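Local atomic coordinates of replisome organizer (Bacillus phage SPP1, PDB entry 1NO1), a protein that acts as a helicase loader and inhibitor, probably helping to bring the replicative helicase to the phage origin. Residues K11-S14 against E15-G19. Sequence-based numbering, arbitrary orientation.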
# COMPACT_ATOMS: atom_id res chain seq x y z
N LYS A 11 -1.68 -0.85 -6.00
CA LYS A 11 -2.25 -1.82 -6.95
C LYS A 11 -2.17 -3.23 -6.36
O LYS A 11 -3.03 -4.08 -6.62
CB LYS A 11 -1.51 -1.73 -8.29
CG LYS A 11 -1.71 -2.89 -9.24
CD LYS A 11 -2.86 -2.66 -10.23
CE LYS A 11 -3.07 -3.88 -11.12
NZ LYS A 11 -4.03 -3.54 -12.25
N ALA A 12 -1.17 -3.48 -5.52
CA ALA A 12 -1.01 -4.78 -4.89
C ALA A 12 -2.06 -4.99 -3.77
O ALA A 12 -2.65 -6.08 -3.64
CB ALA A 12 0.42 -4.97 -4.36
N VAL A 13 -2.30 -3.95 -2.98
CA VAL A 13 -3.28 -4.03 -1.93
C VAL A 13 -4.63 -4.39 -2.57
O VAL A 13 -5.39 -5.28 -2.11
CB VAL A 13 -3.42 -2.68 -1.19
CG1 VAL A 13 -4.61 -2.71 -0.23
CG2 VAL A 13 -2.13 -2.34 -0.44
N SER A 14 -4.90 -3.73 -3.68
CA SER A 14 -6.13 -4.00 -4.41
C SER A 14 -6.18 -5.42 -5.00
O SER A 14 -7.24 -6.04 -5.09
CB SER A 14 -6.34 -2.91 -5.49
OG SER A 14 -7.21 -3.38 -6.51
N GLU A 15 -5.03 -5.97 -5.39
CA GLU A 15 -5.06 -7.33 -5.91
C GLU A 15 -5.38 -8.33 -4.77
O GLU A 15 -6.09 -9.31 -4.99
CB GLU A 15 -3.75 -7.70 -6.64
CG GLU A 15 -3.51 -7.02 -8.01
CD GLU A 15 -2.02 -6.99 -8.42
OE1 GLU A 15 -1.11 -7.15 -7.55
OE2 GLU A 15 -1.75 -6.80 -9.63
N PHE A 16 -4.83 -8.08 -3.58
CA PHE A 16 -5.03 -8.92 -2.41
C PHE A 16 -6.43 -8.84 -1.86
O PHE A 16 -6.89 -9.82 -1.28
CB PHE A 16 -4.08 -8.55 -1.26
CG PHE A 16 -2.77 -9.29 -1.26
CD1 PHE A 16 -1.58 -8.60 -1.38
CD2 PHE A 16 -2.74 -10.66 -1.14
CE1 PHE A 16 -0.37 -9.28 -1.42
CE2 PHE A 16 -1.52 -11.34 -1.14
CZ PHE A 16 -0.34 -10.64 -1.25
N TYR A 17 -7.09 -7.68 -2.00
CA TYR A 17 -8.44 -7.48 -1.43
C TYR A 17 -9.54 -7.06 -2.41
O TYR A 17 -10.19 -6.02 -2.23
CB TYR A 17 -8.39 -6.48 -0.26
CG TYR A 17 -7.51 -6.94 0.89
CD1 TYR A 17 -6.17 -6.63 0.94
CD2 TYR A 17 -8.04 -7.71 1.93
CE1 TYR A 17 -5.37 -7.07 2.02
CE2 TYR A 17 -7.29 -8.14 2.99
CZ TYR A 17 -5.95 -7.84 3.03
OH TYR A 17 -5.20 -8.33 4.10
N PRO A 18 -9.82 -7.91 -3.39
CA PRO A 18 -10.86 -7.63 -4.38
C PRO A 18 -12.14 -7.18 -3.70
O PRO A 18 -12.51 -7.75 -2.68
CB PRO A 18 -11.09 -8.99 -5.03
CG PRO A 18 -9.83 -9.72 -4.89
CD PRO A 18 -9.20 -9.23 -3.58
N GLY A 19 -12.82 -6.19 -4.27
CA GLY A 19 -14.03 -5.64 -3.70
C GLY A 19 -14.08 -5.17 -2.24
O GLY A 19 -15.18 -5.08 -1.69
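Glu15 lies back along the helix toward Lys11, one turn earlier, and its side chain passes the peptide oxygens of Lys11 and Ala12. Its CB lies about equally close to these two oxygens. Next along the chain, CG comes within 3.3 Å of Lys11 O; it is placed there by a first torsion that sets CG beside the backbone N and anti to the carbonyl carbon (chi1 -71°). Beyond CG the chain is extended, and the carboxylate forks: OE1 reaches 3.6 Å from Ala12 CA, while OE2 turns to the aliphatic part of Lys11, 3.5 Å from CE. The lysine chain, bent at chi2, meets it with methylenes, since NZ stays 4.8 Å from OE2. The opposite charges probably attract, but the distance is too long for a salt bridge.

Three i to i+4 backbone hydrogen bonds close the final turn of the helix. Glu15 N donates to Lys11 O, and Phe16 N to Ala12 O at 3.0 Å. The last of the three, Tyr17 N to Val13 O, is 2.9 Å long. That same oxygen lies at the edge of the Tyr17 ring, in its plane, 3.4 Å from CD1, and Val13 CG1 makes a looser apolar contact with the ring. The phenol OH is hydrogen-bonded to Asn56 O, and the ring also packs on Tyr52, Pro59 and Pro60. Ala12 and Phe16 face helix 42-55. Tyr17 is the first residue to leave helical geometry, and Pro18, which has no N-H to offer Ser14 O, follows directly. The arrangement is that of a helix C-terminus, where helix 3-16 gives way to a loop in a small all-helical domain.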